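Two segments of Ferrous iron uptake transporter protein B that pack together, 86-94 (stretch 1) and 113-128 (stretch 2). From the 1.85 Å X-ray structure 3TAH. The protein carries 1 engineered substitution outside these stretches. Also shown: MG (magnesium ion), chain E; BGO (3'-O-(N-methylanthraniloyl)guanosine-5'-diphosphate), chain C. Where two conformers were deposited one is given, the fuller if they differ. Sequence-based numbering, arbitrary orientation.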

# COMPACT_ATOMS: atom_id res chain seq x y z
N ASN A 86 5.36 -4.19 -3.52
CA ASN A 86 5.71 -3.33 -2.39
C ASN A 86 7.10 -3.73 -1.92
O ASN A 86 7.28 -4.83 -1.40
CB ASN A 86 4.62 -3.48 -1.30
CG ASN A 86 4.90 -2.70 -0.03
OD1 ASN A 86 4.40 -3.06 1.05
ND2 ASN A 86 5.67 -1.62 -0.13
N VAL A 87 8.07 -2.83 -2.10
CA VAL A 87 9.45 -3.04 -1.64
C VAL A 87 9.53 -2.60 -0.17
O VAL A 87 9.25 -1.44 0.15
CB VAL A 87 10.48 -2.26 -2.50
CG1 VAL A 87 11.91 -2.50 -2.02
CG2 VAL A 87 10.33 -2.65 -3.97
N VAL A 88 9.89 -3.54 0.69
CA VAL A 88 9.96 -3.34 2.14
C VAL A 88 11.38 -3.65 2.64
O VAL A 88 11.93 -4.71 2.34
CB VAL A 88 8.93 -4.27 2.84
CG1 VAL A 88 9.14 -4.35 4.37
CG2 VAL A 88 7.50 -3.80 2.50
N ASP A 89 11.93 -2.71 3.40
CA ASP A 89 13.22 -2.86 4.06
C ASP A 89 13.11 -3.77 5.28
O ASP A 89 12.62 -3.35 6.35
CB ASP A 89 13.73 -1.47 4.48
CG ASP A 89 15.09 -1.51 5.16
OD1 ASP A 89 15.69 -2.58 5.34
OD2 ASP A 89 15.56 -0.43 5.53
N ALA A 90 13.60 -4.99 5.13
CA ALA A 90 13.55 -6.00 6.19
C ALA A 90 14.20 -5.56 7.50
O ALA A 90 13.78 -6.01 8.56
CB ALA A 90 14.18 -7.29 5.73
N THR A 91 15.21 -4.69 7.41
CA THR A 91 15.94 -4.21 8.59
C THR A 91 15.20 -3.09 9.34
O THR A 91 15.66 -2.63 10.37
CB THR A 91 17.36 -3.70 8.24
OG1 THR A 91 17.28 -2.39 7.65
CG2 THR A 91 18.09 -4.66 7.30
N ASN A 92 14.07 -2.66 8.81
CA ASN A 92 13.25 -1.63 9.42
C ASN A 92 11.78 -1.94 9.18
O ASN A 92 11.00 -1.11 8.70
CB ASN A 92 13.64 -0.32 8.76
CG ASN A 92 13.04 0.88 9.42
OD1 ASN A 92 12.79 1.87 8.75
ND2 ASN A 92 12.80 0.81 10.73
N LEU A 93 11.42 -3.17 9.53
CA LEU A 93 10.15 -3.77 9.10
C LEU A 93 8.90 -3.00 9.53
O LEU A 93 8.08 -2.63 8.68
CB LEU A 93 10.06 -5.22 9.59
CG LEU A 93 8.87 -6.06 9.12
CD1 LEU A 93 8.78 -6.08 7.59
CD2 LEU A 93 8.99 -7.46 9.67
N GLU A 94 8.75 -2.75 10.82
CA GLU A 94 7.53 -2.10 11.32
C GLU A 94 7.27 -0.74 10.67
O GLU A 94 6.13 -0.46 10.27
CB GLU A 94 7.52 -2.02 12.86
CG GLU A 94 7.42 -3.42 13.49
CD GLU A 94 7.10 -3.42 14.97
OE1 GLU A 94 6.84 -2.34 15.56
OE2 GLU A 94 7.11 -4.52 15.56
N ALA A 113 8.23 -7.51 -1.76
CA ALA A 113 9.65 -7.87 -1.91
C ALA A 113 10.24 -7.44 -0.57
O ALA A 113 10.38 -6.26 -0.30
CB ALA A 113 10.33 -7.14 -3.08
N LEU A 114 10.57 -8.43 0.25
CA LEU A 114 11.12 -8.20 1.57
C LEU A 114 12.61 -8.09 1.32
O LEU A 114 13.33 -9.10 1.37
CB LEU A 114 10.75 -9.36 2.52
CG LEU A 114 11.28 -9.26 3.96
CD1 LEU A 114 10.66 -8.06 4.66
CD2 LEU A 114 11.04 -10.53 4.77
N ASN A 115 13.04 -6.85 1.06
CA ASN A 115 14.36 -6.51 0.55
C ASN A 115 15.37 -6.26 1.68
O ASN A 115 14.98 -6.17 2.85
CB ASN A 115 14.24 -5.32 -0.44
CG ASN A 115 15.47 -5.13 -1.32
OD1 ASN A 115 15.97 -6.07 -1.93
ND2 ASN A 115 15.97 -3.89 -1.38
N MET A 116 16.66 -6.16 1.36
CA MET A 116 17.73 -6.01 2.36
C MET A 116 17.88 -7.25 3.23
O MET A 116 18.40 -7.15 4.35
CB MET A 116 17.49 -4.82 3.29
CG MET A 116 17.29 -3.51 2.58
SD MET A 116 18.89 -2.76 2.25
CE MET A 116 18.33 -1.32 1.35
N ILE A 117 17.43 -8.40 2.73
CA ILE A 117 17.44 -9.63 3.52
C ILE A 117 18.87 -10.06 3.90
O ILE A 117 19.10 -10.68 4.95
CB ILE A 117 16.61 -10.76 2.81
CG1 ILE A 117 15.98 -11.69 3.85
CG2 ILE A 117 17.46 -11.53 1.78
CD1 ILE A 117 14.85 -11.02 4.65
N ASP A 118 19.84 -9.72 3.04
CA ASP A 118 21.25 -10.02 3.32
C ASP A 118 21.83 -9.22 4.50
O ASP A 118 22.76 -9.68 5.17
CB ASP A 118 22.11 -9.77 2.08
CG ASP A 118 22.05 -8.33 1.62
OD1 ASP A 118 20.97 -7.89 1.19
OD2 ASP A 118 23.07 -7.61 1.69
N VAL A 119 21.30 -8.01 4.72
CA VAL A 119 21.71 -7.10 5.80
C VAL A 119 21.20 -7.60 7.14
O VAL A 119 21.90 -7.53 8.16
CB VAL A 119 21.16 -5.67 5.58
CG1 VAL A 119 21.63 -4.70 6.67
CG2 VAL A 119 21.55 -5.14 4.21
N LEU A 120 19.96 -8.09 7.12
CA LEU A 120 19.29 -8.67 8.27
C LEU A 120 20.10 -9.83 8.83
O LEU A 120 20.31 -9.92 10.04
CB LEU A 120 17.89 -9.15 7.84
CG LEU A 120 16.85 -9.42 8.91
CD1 LEU A 120 16.47 -8.15 9.63
CD2 LEU A 120 15.64 -10.07 8.25
N ASP A 121 20.55 -10.71 7.94
CA ASP A 121 21.41 -11.84 8.30
C ASP A 121 22.66 -11.37 9.07
O ASP A 121 23.05 -11.98 10.06
CB ASP A 121 21.79 -12.63 7.05
N GLY A 122 23.26 -10.27 8.60
CA GLY A 122 24.43 -9.67 9.24
C GLY A 122 24.20 -8.96 10.58
O GLY A 122 25.14 -8.82 11.35
N GLN A 123 22.97 -8.51 10.84
CA GLN A 123 22.60 -7.86 12.11
C GLN A 123 22.21 -8.85 13.21
O GLN A 123 21.85 -8.43 14.32
CB GLN A 123 21.43 -6.89 11.90
CG GLN A 123 21.72 -5.68 11.00
CD GLN A 123 20.47 -4.84 10.70
OE1 GLN A 123 19.34 -5.32 10.82
NE2 GLN A 123 20.68 -3.59 10.31
N GLY A 124 22.26 -10.16 12.93
CA GLY A 124 21.78 -11.17 13.87
C GLY A 124 20.27 -11.17 14.07
O GLY A 124 19.78 -11.60 15.13
N LYS A 125 19.53 -10.70 13.07
CA LYS A 125 18.06 -10.66 13.10
C LYS A 125 17.50 -11.73 12.17
O LYS A 125 18.20 -12.23 11.28
CB LYS A 125 17.55 -9.27 12.72
CG LYS A 125 17.92 -8.15 13.70
CD LYS A 125 17.24 -6.83 13.33
N LYS A 126 16.23 -12.08 12.39
CA LYS A 126 15.51 -13.08 11.58
C LYS A 126 14.05 -12.65 11.37
O LYS A 126 13.46 -12.00 12.24
CB LYS A 126 15.55 -14.46 12.24
N ILE A 127 13.50 -13.02 10.21
CA ILE A 127 12.09 -12.83 9.88
C ILE A 127 11.61 -14.15 9.29
O ILE A 127 12.24 -14.68 8.37
CB ILE A 127 11.85 -11.68 8.86
CG1 ILE A 127 12.21 -10.33 9.47
CG2 ILE A 127 10.39 -11.69 8.35
CD1 ILE A 127 12.06 -9.13 8.55
N ASN A 128 10.51 -14.67 9.82
CA ASN A 128 9.95 -15.91 9.30
C ASN A 128 9.01 -15.53 8.16
O ASN A 128 7.86 -15.15 8.38
CB ASN A 128 9.26 -16.71 10.40
CG ASN A 128 8.94 -18.12 9.96
OD1 ASN A 128 8.74 -18.37 8.77
ND2 ASN A 128 8.90 -19.05 10.91
MG MG E . 8.76 -20.16 7.62
C' BGO C . 23.93 2.74 -1.76
N1 BGO C . 20.85 -5.23 0.20
C2 BGO C . 21.88 -4.34 0.56
N2 BGO C . 22.87 -4.75 1.34
N3 BGO C . 21.84 -3.07 0.12
C4 BGO C . 20.83 -2.67 -0.67
C5 BGO C . 19.78 -3.51 -1.07
C6 BGO C . 19.79 -4.83 -0.63
O6 BGO C . 18.91 -5.64 -0.94
N7 BGO C . 18.97 -2.78 -1.84
C8 BGO C . 19.45 -1.54 -1.94
N9 BGO C . 20.59 -1.49 -1.23
PA BGO C . 17.95 2.49 -3.26
PB BGO C . 15.28 3.65 -3.04
C1' BGO C . 25.29 3.00 -1.08
O1' BGO C . 23.76 3.00 -2.95
O1A BGO C . 17.62 1.53 -4.32
C1B BGO C . 21.48 -0.41 -0.98
O1B BGO C . 14.15 3.00 -2.38
C2' BGO C . 26.44 3.30 -1.83
N2' BGO C . 26.41 3.39 -3.16
O2' BGO C . 22.84 0.14 -2.82
O2A BGO C . 18.61 3.79 -3.61
C2B BGO C . 21.75 0.56 -2.02
O2B BGO C . 15.29 3.55 -4.49
C3' BGO C . 27.63 3.51 -1.15
O3' BGO C . 22.94 2.23 -1.08
O3A BGO C . 16.60 2.88 -2.44
C3B BGO C . 21.74 2.01 -1.85
O3B BGO C . 15.53 5.04 -2.54
C4' BGO C . 27.70 3.41 0.22
O4' BGO C . 20.72 0.53 -0.14
C4B BGO C . 20.78 1.96 -0.67
C5' BGO C . 26.57 3.11 0.98
O5' BGO C . 18.84 1.74 -2.15
C5B BGO C . 19.33 2.40 -0.98
C6' BGO C . 25.36 2.90 0.32
CM' BGO C . 27.40 4.17 -3.93
O HOH W 1 7.81 -21.22 9.15
O HOH W 2 9.57 -18.90 6.00
O HOH W 3 10.66 -20.82 7.97

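Four backbone hydrogen bonds join the two stretches as neighbouring parallel strands. The amide N of Ala-113 donates to Asn-86 O (2.9 Å), Val-88 N to Ala-113 O (2.9 Å), Asn-115 N to Val-88 O (2.7 Å), and Ala-90 N to Asn-115 O (2.9 Å). As is usual for parallel pairing, each strand's bonding residues alternate with residues whose amides face elsewhere: Val-88 bonds through both N and O to Ala-113 and Asn-115, the two residues flanking Leu-114. The strand axes approach to 4.7 Å and diverge by 28°.

Past the ladder, stretch 1 turns sharply, and Asp-89 steadies the turn: its OD1 accepts from Thr-91 N (3.0 Å) and Thr-91 OG1 (2.8 Å). A short carboxylate is well suited to reaching both groups two residues on. With its hydroxyl so engaged, Thr-91 places its methyl CG2 3.6 Å from Val-119 CG1, on the helix that follows the second strand.

On the sheet face carrying Val-88 and Leu-114, the contact is apolar. Leu-114 CD1 lies 4.0 Å from Val-88 CG1, 3.8 Å from Ala-90 CB and 4.0 Å from Leu-93 CD1. Ala-90 is the hub: its CB also meets Ile-117 CD1 (3.9 Å), Leu-120 CD2 (4.0 Å) and Ile-127 CD1 (4.0 Å). One methyl suffices here because the larger branched chains close around it. Leu-93 extends the cluster, its CD2 3.7 Å from Ile-127 CD1.

On the other face, Val-87 CG1 packs 4.0 Å from Asn-115 CB, while Asn-115 ND2 donates to BGO N7 (3.2 Å). Asp-118, clear of stretch 1, also binds the base, accepting from BGO N1 at OD1 (2.8 Å) and from BGO N2 at OD2 (2.9 Å), a pairing that matches two acceptors to two donors.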